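Local coordinates for putative calcium binding protein (Streptomyces coelicolor, PDB 3AKB) that binds calcium ions through EF-hand loops and is probably a calcium-dependent regulator, at residues Ala8-Thr11 with Thr12-Asp16; Leu56-Gly59 with Leu60-Ile63; Ile72-Glu75 with Glu76-Gly80. The protein carries 2 engineered substitutions. All coordinates share one frame; numbering follows the deposited sequence.

Contact 1 (Ala8-Thr11 with Thr12-Asp16). With CA (calcium ion), chain E.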
loop_
_atom_site.group_PDB
_atom_site.type_symbol
_atom_site.label_atom_id
_atom_site.label_comp_id
_atom_site.label_asym_id
_atom_site.label_seq_id
_atom_site.Cartn_x
_atom_site.Cartn_y
_atom_site.Cartn_z
ATOM N N ALA A 8 7.150 -1.367 -11.690
ATOM C CA ALA A 8 7.354 -0.986 -10.306
ATOM C C ALA A 8 6.048 -1.001 -9.500
ATOM O O ALA A 8 6.027 -1.448 -8.350
ATOM C CB ALA A 8 8.030 0.391 -10.222
ATOM N N ARG A 9 4.967 -0.496 -10.090
ATOM C CA ARG A 9 3.668 -0.489 -9.421
ATOM C C ARG A 9 3.143 -1.909 -9.255
ATOM O O ARG A 9 2.617 -2.265 -8.200
ATOM C CB ARG A 9 2.666 0.420 -10.161
ATOM C CG ARG A 9 2.742 1.920 -9.780
ATOM C CD ARG A 9 4.001 2.549 -10.320
ATOM N NE ARG A 9 4.099 3.977 -10.029
ATOM C CZ ARG A 9 5.119 4.723 -10.450
ATOM N NH1 ARG A 9 6.084 4.155 -11.158
ATOM N NH2 ARG A 9 5.192 6.015 -10.120
ATOM N N PHE A 10 3.307 -2.724 -10.287
ATOM C CA PHE A 10 2.927 -4.128 -10.192
ATOM C C PHE A 10 3.662 -4.848 -9.066
ATOM O O PHE A 10 3.048 -5.591 -8.298
ATOM C CB PHE A 10 3.147 -4.863 -11.524
ATOM C CG PHE A 10 2.645 -6.290 -11.512
ATOM C CD1 PHE A 10 1.291 -6.551 -11.678
ATOM C CD2 PHE A 10 3.513 -7.348 -11.324
ATOM C CE1 PHE A 10 0.806 -7.868 -11.644
ATOM C CE2 PHE A 10 3.034 -8.669 -11.287
ATOM C CZ PHE A 10 1.675 -8.911 -11.456
ATOM N N THR A 11 4.976 -4.666 -9.003
ATOM C CA THR A 11 5.814 -5.276 -7.979
ATOM C C THR A 11 5.369 -4.892 -6.564
ATOM O O THR A 11 5.410 -5.728 -5.650
ATOM C CB THR A 11 7.309 -4.900 -8.201
ATOM O OG1 THR A 11 7.740 -5.359 -9.491
ATOM C CG2 THR A 11 8.216 -5.521 -7.134
ATOM N N THR A 12 4.936 -3.646 -6.381
ATOM C CA THR A 12 4.490 -3.182 -5.077
ATOM C C THR A 12 3.285 -4.017 -4.637
ATOM O O THR A 12 3.173 -4.385 -3.466
ATOM C CB THR A 12 4.122 -1.682 -5.110
ATOM O OG1 THR A 12 5.299 -0.918 -5.431
ATOM C CG2 THR A 12 3.573 -1.242 -3.758
ATOM N N PHE A 13 2.398 -4.357 -5.565
ATOM C CA PHE A 13 1.223 -5.175 -5.219
ATOM C C PHE A 13 1.564 -6.669 -5.124
ATOM O O PHE A 13 1.022 -7.395 -4.286
ATOM C CB PHE A 13 0.107 -4.994 -6.257
ATOM C CG PHE A 13 -0.630 -3.671 -6.169
ATOM C CD1 PHE A 13 -1.159 -3.213 -4.962
ATOM C CD2 PHE A 13 -0.858 -2.922 -7.333
ATOM C CE1 PHE A 13 -1.887 -1.981 -4.920
ATOM C CE2 PHE A 13 -1.583 -1.698 -7.299
ATOM C CZ PHE A 13 -2.092 -1.235 -6.084
ATOM N N ASP A 14 2.473 -7.109 -5.995
ATOM C CA ASP A 14 2.889 -8.520 -6.043
ATOM C C ASP A 14 3.952 -8.767 -4.988
ATOM O O ASP A 14 5.119 -9.052 -5.289
ATOM C CB ASP A 14 3.380 -8.883 -7.447
ATOM C CG ASP A 14 3.740 -10.345 -7.569
ATOM O OD1 ASP A 14 3.210 -11.159 -6.767
ATOM O OD2 ASP A 14 4.566 -10.692 -8.469
ATOM N N GLN A 15 3.504 -8.718 -3.731
ATOM C CA GLN A 15 4.381 -8.786 -2.576
ATOM C C GLN A 15 5.226 -10.049 -2.508
ATOM O O GLN A 15 6.380 -9.980 -2.069
ATOM C CB GLN A 15 3.562 -8.579 -1.299
ATOM C CG GLN A 15 3.133 -7.119 -1.106
ATOM C CD GLN A 15 4.258 -6.254 -0.553
ATOM O OE1 GLN A 15 4.889 -6.624 0.437
ATOM N NE2 GLN A 15 4.495 -5.102 -1.155
ATOM N N ASP A 16 4.683 -11.194 -2.957
ATOM C CA ASP A 16 5.448 -12.445 -2.927
ATOM C C ASP A 16 6.243 -12.725 -4.216
ATOM O O ASP A 16 6.972 -13.729 -4.320
ATOM C CB ASP A 16 4.560 -13.623 -2.487
ATOM C CG ASP A 16 3.535 -14.018 -3.528
ATOM O OD1 ASP A 16 3.609 -13.592 -4.703
ATOM O OD2 ASP A 16 2.651 -14.815 -3.139
HETATM CA CA CA E . 1.761 -12.666 -5.872
HETATM O O HOH W 1 0.636 -14.482 -4.870
#
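Phe-10 O takes the N-H of Asp-14 at 2.8 Å, the shortest sound bond between Ala-8-Thr-11 and Thr-12-Asp-16. The same oxygen also receives a weak bond from Phe-13 N. This is the last turn of the helix: Asp-14 is the first residue to leave helical backbone angles, and it is the centre of an inverse gamma turn.

The side chains of Phe-10 and Asp-14 meet as well. Asp-14 CG stands anti to its backbone N (chi1 -177°), which brings OD2 to 3.8 Å from Phe-10 CE2, the carboxylate plane turned 57° from the ring. OD1 binds the calcium ion at 2.3 Å, while Gly-19 N bonds to OD2, so each oxygen has a partner of its own. Asp-16 OD1 joins it on the metal at 2.4 Å, and a metal-bound water donates to Asp-16 OD2; Asn-18 OD1, Asp-25 OD1 and the backbone O of His-20 also bind this EF-hand calcium ion. Just beyond the helix end, Gln-15 NE2 turns back to Thr-12 O in a nearly straight bond of 2.8 Å and also reaches Phe-127 O.

At the end of helix 151-161, Tyr-161 takes Arg-9 NE on its backbone O and bonds to Thr-12 OG1 through its OH. Phe-10 and Phe-13 both pack on Ile-21 of strand 20-21, and helix 74-87 is met where Arg-9 touches Phe-77 and Phe-10 touches Arg-74.

Contact 2 (Leu56-Gly59 with Leu60-Ile63)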
loop_
_atom_site.group_PDB
_atom_site.type_symbol
_atom_site.label_atom_id
_atom_site.label_comp_id
_atom_site.label_asym_id
_atom_site.label_seq_id
_atom_site.Cartn_x
_atom_site.Cartn_y
_atom_site.Cartn_z
ATOM N N LEU A 56 -8.789 -3.416 0.173
ATOM C CA LEU A 56 -7.945 -2.881 -0.901
ATOM C C LEU A 56 -7.806 -3.920 -2.008
ATOM O O LEU A 56 -7.861 -3.570 -3.179
ATOM C CB LEU A 56 -6.584 -2.436 -0.370
ATOM C CG LEU A 56 -5.576 -1.818 -1.350
ATOM C CD1 LEU A 56 -6.230 -0.782 -2.256
ATOM C CD2 LEU A 56 -4.454 -1.190 -0.544
ATOM N N TRP A 57 -7.586 -5.180 -1.634
ATOM C CA TRP A 57 -7.586 -6.250 -2.598
ATOM C C TRP A 57 -8.863 -6.230 -3.441
ATOM O O TRP A 57 -8.779 -6.305 -4.665
ATOM C CB TRP A 57 -7.434 -7.604 -1.878
ATOM C CG TRP A 57 -7.979 -8.734 -2.696
ATOM C CD1 TRP A 57 -9.097 -9.482 -2.420
ATOM C CD2 TRP A 57 -7.454 -9.232 -3.943
ATOM N NE1 TRP A 57 -9.288 -10.433 -3.404
ATOM C CE2 TRP A 57 -8.304 -10.292 -4.354
ATOM C CE3 TRP A 57 -6.349 -8.891 -4.748
ATOM C CZ2 TRP A 57 -8.074 -11.024 -5.533
ATOM C CZ3 TRP A 57 -6.139 -9.612 -5.934
ATOM C CH2 TRP A 57 -6.993 -10.668 -6.309
ATOM N N GLN A 58 -10.028 -6.149 -2.797
ATOM C CA GLN A 58 -11.290 -6.140 -3.558
ATOM C C GLN A 58 -11.361 -4.934 -4.477
ATOM O O GLN A 58 -11.875 -5.039 -5.590
ATOM C CB GLN A 58 -12.518 -6.169 -2.656
ATOM C CG GLN A 58 -12.639 -7.443 -1.824
ATOM C CD GLN A 58 -12.758 -8.762 -2.619
ATOM O OE1 GLN A 58 -12.685 -9.855 -2.034
ATOM N NE2 GLN A 58 -12.918 -8.671 -3.937
ATOM N N GLY A 59 -10.820 -3.808 -4.030
ATOM C CA GLY A 59 -10.814 -2.605 -4.874
ATOM C C GLY A 59 -9.960 -2.822 -6.106
ATOM O O GLY A 59 -10.333 -2.433 -7.215
ATOM N N LEU A 60 -8.795 -3.437 -5.924
ATOM C CA LEU A 60 -7.926 -3.655 -7.075
ATOM C C LEU A 60 -8.484 -4.726 -8.003
ATOM O O LEU A 60 -8.469 -4.557 -9.236
ATOM C CB LEU A 60 -6.495 -3.998 -6.633
ATOM C CG LEU A 60 -5.459 -4.087 -7.753
ATOM C CD1 LEU A 60 -5.334 -2.774 -8.534
ATOM C CD2 LEU A 60 -4.114 -4.538 -7.226
ATOM N N ALA A 61 -8.943 -5.830 -7.419
ATOM C CA ALA A 61 -9.544 -6.914 -8.192
ATOM C C ALA A 61 -10.730 -6.387 -9.008
ATOM O O ALA A 61 -10.902 -6.784 -10.171
ATOM C CB ALA A 61 -9.972 -8.061 -7.264
ATOM N N GLY A 62 -11.528 -5.487 -8.419
ATOM C CA GLY A 62 -12.693 -4.905 -9.125
ATOM C C GLY A 62 -12.304 -4.163 -10.393
ATOM O O GLY A 62 -13.037 -4.188 -11.408
ATOM N N ILE A 63 -11.147 -3.516 -10.356
ATOM C CA ILE A 63 -10.616 -2.775 -11.502
ATOM C C ILE A 63 -9.916 -3.683 -12.521
ATOM O O ILE A 63 -10.108 -3.516 -13.728
ATOM C CB ILE A 63 -9.636 -1.673 -11.032
ATOM C CG1 ILE A 63 -10.424 -0.533 -10.373
ATOM C CG2 ILE A 63 -8.748 -1.179 -12.181
ATOM C CD1 ILE A 63 -9.653 0.229 -9.275
#
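The methyl of Ala-61 lies over one face of the Trp-57 indole, one helical turn ahead of it. CB stands 4.0 Å from the centroid of the six-membered ring and only 12° off its normal, a CH-pi contact in which the methyl sits toward the rim of the bicyclic ring system. Its closest ring atom is Trp-57 CZ2, at 3.9 Å.

The indole reaches this position through its first torsion: chi1 is 156°, some way from an exact trans value, with CG still roughly opposite the backbone N and beside the carbonyl carbon. The second torsion then swings the benzo half of the ring forward along the helix, although the bond from CA to CB points away from the following turn. The backbone fixes the same pair, for Ala-61 N donates to Trp-57 O at 2.8 Å in a bond that is nearly straight. The methyl therefore has the carbonyl oxygen of Trp-57 on one side and its ring on another.

Neighbouring turns are joined by Leu-60 N to Leu-56 O and by Gly-62 N to Gln-58 O, while Ile-63 N makes a weak bond to Gly-59 O. In Ile-63, CG1 sits beside the backbone N and anti to the carbonyl carbon, which points the ethyl arm back toward that last oxygen; the arm runs out extended and brings CD1 to 3.4 Å from Gly-59 O.

Leu-60 carries CG anti to the backbone N (chi1 -173°), turning its branch to Phe-26 of helix 23-37, Ile-72 of strand 72-73 and Phe-92 of helix 89-107. Trp-57 also packs on Phe-26 and Ile-72, Ile-63 meets Phe-92, and Leu-56 touches Phe-26, Phe-92 and Ala-96, the last two on helix 89-107.

Contact 3 (Ile72-Glu75 with Glu76-Gly80). With CA (calcium ion), chain F.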
loop_
_atom_site.group_PDB
_atom_site.type_symbol
_atom_site.label_atom_id
_atom_site.label_comp_id
_atom_site.label_asym_id
_atom_site.label_seq_id
_atom_site.Cartn_x
_atom_site.Cartn_y
_atom_site.Cartn_z
ATOM N N ILE A 72 -4.707 -11.466 -10.345
ATOM C CA ILE A 72 -4.487 -10.391 -11.316
ATOM C C ILE A 72 -3.126 -10.620 -11.951
ATOM O O ILE A 72 -2.095 -10.499 -11.288
ATOM C CB ILE A 72 -4.476 -9.004 -10.642
ATOM C CG1 ILE A 72 -5.802 -8.763 -9.906
ATOM C CG2 ILE A 72 -4.204 -7.909 -11.688
ATOM C CD1 ILE A 72 -5.754 -7.580 -8.908
ATOM N N THR A 73 -3.120 -10.988 -13.232
ATOM C CA THR A 73 -1.874 -11.225 -13.944
ATOM C C THR A 73 -1.169 -9.914 -14.296
ATOM O O THR A 73 -1.798 -8.844 -14.290
ATOM C CB THR A 73 -2.109 -12.027 -15.240
ATOM O OG1 THR A 73 -2.990 -11.293 -16.090
ATOM C CG2 THR A 73 -2.711 -13.377 -14.943
ATOM N N ARG A 74 0.133 -10.019 -14.579
ATOM C CA ARG A 74 0.889 -8.911 -15.147
ATOM C C ARG A 74 0.136 -8.302 -16.327
ATOM O O ARG A 74 -0.052 -7.085 -16.387
ATOM C CB ARG A 74 2.261 -9.403 -15.589
ATOM C CG ARG A 74 3.344 -8.324 -15.643
ATOM C CD ARG A 74 4.709 -8.953 -15.895
ATOM N NE ARG A 74 5.174 -9.762 -14.767
ATOM C CZ ARG A 74 5.872 -9.290 -13.740
ATOM N NH1 ARG A 74 6.187 -8.000 -13.680
ATOM N NH2 ARG A 74 6.257 -10.111 -12.768
ATOM N N GLU A 75 -0.338 -9.152 -17.243
ATOM C CA GLU A 75 -1.072 -8.689 -18.425
ATOM C C GLU A 75 -2.339 -7.908 -18.077
ATOM O O GLU A 75 -2.581 -6.830 -18.635
ATOM C CB GLU A 75 -1.375 -9.861 -19.369
ATOM C CG GLU A 75 -1.665 -9.473 -20.818
ATOM C CD GLU A 75 -0.469 -8.863 -21.550
ATOM O OE1 GLU A 75 0.643 -8.794 -20.981
ATOM O OE2 GLU A 75 -0.648 -8.441 -22.712
ATOM N N GLU A 76 -3.137 -8.433 -17.142
ATOM C CA GLU A 76 -4.334 -7.750 -16.656
ATOM C C GLU A 76 -4.020 -6.375 -16.051
ATOM O O GLU A 76 -4.774 -5.399 -16.233
ATOM C CB GLU A 76 -5.056 -8.620 -15.619
ATOM C CG GLU A 76 -5.903 -9.712 -16.246
ATOM C CD GLU A 76 -6.556 -10.627 -15.216
ATOM O OE1 GLU A 76 -5.901 -10.980 -14.228
ATOM O OE2 GLU A 76 -7.722 -11.005 -15.400
ATOM N N PHE A 77 -2.916 -6.311 -15.322
ATOM C CA PHE A 77 -2.503 -5.058 -14.703
ATOM C C PHE A 77 -2.024 -4.049 -15.741
ATOM O O PHE A 77 -2.451 -2.907 -15.707
ATOM C CB PHE A 77 -1.418 -5.301 -13.659
ATOM C CG PHE A 77 -1.093 -4.086 -12.843
ATOM C CD1 PHE A 77 -1.884 -3.739 -11.750
ATOM C CD2 PHE A 77 -0.006 -3.281 -13.167
ATOM C CE1 PHE A 77 -1.602 -2.605 -10.988
ATOM C CE2 PHE A 77 0.278 -2.154 -12.404
ATOM C CZ PHE A 77 -0.509 -1.817 -11.322
ATOM N N VAL A 78 -1.149 -4.485 -16.650
ATOM C CA VAL A 78 -0.561 -3.613 -17.680
ATOM C C VAL A 78 -1.638 -3.151 -18.664
ATOM O O VAL A 78 -1.812 -1.946 -18.861
ATOM C CB VAL A 78 0.632 -4.302 -18.418
ATOM C CG1 VAL A 78 1.122 -3.459 -19.596
ATOM C CG2 VAL A 78 1.786 -4.571 -17.457
ATOM N N THR A 79 -2.374 -4.099 -19.253
ATOM C CA THR A 79 -3.377 -3.794 -20.308
ATOM C C THR A 79 -4.691 -3.181 -19.790
ATOM O O THR A 79 -5.432 -2.542 -20.549
ATOM C CB THR A 79 -3.726 -5.049 -21.182
ATOM O OG1 THR A 79 -4.334 -6.052 -20.351
ATOM C CG2 THR A 79 -2.462 -5.631 -21.859
ATOM N N GLY A 80 -4.985 -3.380 -18.510
ATOM C CA GLY A 80 -6.255 -2.934 -17.939
ATOM C C GLY A 80 -6.104 -1.899 -16.839
ATOM O O GLY A 80 -6.554 -0.755 -16.987
HETATM CA CA CA F . -7.544 -12.723 -13.502
HETATM O O HOH W 2 -6.043 -14.317 -14.733
#
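The closing end of a calcium-binding EF-hand loop is joined here to the start of helix 74-87 by a capping box between Thr-73 and Glu-76. Thr-73 occupies the N-cap: its OG1 accepts from Glu-76 N at 3.1 Å, and in return Thr-73 N donates to Glu-76 OE1 at 3.0 Å. The second bond uses the anti lone pair of OE1, the one turned away from OE2. In Thr-73, chi1 of 60° sets OG1 between the backbone N and the carbonyl carbon, where it meets Glu-76 N.

Glu-76 belongs to the cap and the metal site at once. Its chain is extended beyond CG (chi2 177°), carrying the carboxylate to the calcium ion, which it chelates through OE1 at 2.5 Å and OE2 at 2.6 Å. A water is also bound to the metal, and the side chains of Asp-65, Asp-67 and Asp-69 and the backbone O of Arg-71 supply the remaining protein ligands. The Thr-73 N-H thus steadies one arm of a bidentate ligand from the second shell. Replacing Thr-73 by a valine would probably leave Glu-76 N without its hydroxyl acceptor and weaken the capping box.

Ile-72 runs at about a right angle to Glu-76, its CG2 resting on Glu-76 CB and Phe-77 CB, and its backbone bonds to Ile-21 of the partner strand in the neighbouring EF-hand loop. Farther along the helix, Glu-75 O receives two donors from one residue, Thr-79 N at 2.8 Å and Thr-79 OG1 at 2.6 Å, the hydroxyl approaching from above the carbonyl plane, 42° out of it.

The three contacts touch one another through mostly apolar side chains in the two EF-hands. Contact 1 lies at the entry to the first loop and contact 3 at the exit of the second, with centres about 12 Å apart; Phe-10 CD1 comes within 3.6 Å of Phe-77 CB. Contact 2, on the helix leading into the second loop, is centred about 14 Å from contact 1 and reaches it where Leu-60 CD2 is 3.6 Å from Phe-13 CD2. Its centre is about 13 Å from that of contact 3, which it meets through Ile-72, whose CD1 lies 3.6 Å from Trp-57 CZ3. Strands 20-21 and 72-73 pair antiparallel, coupling the two loops as in paired EF-hands.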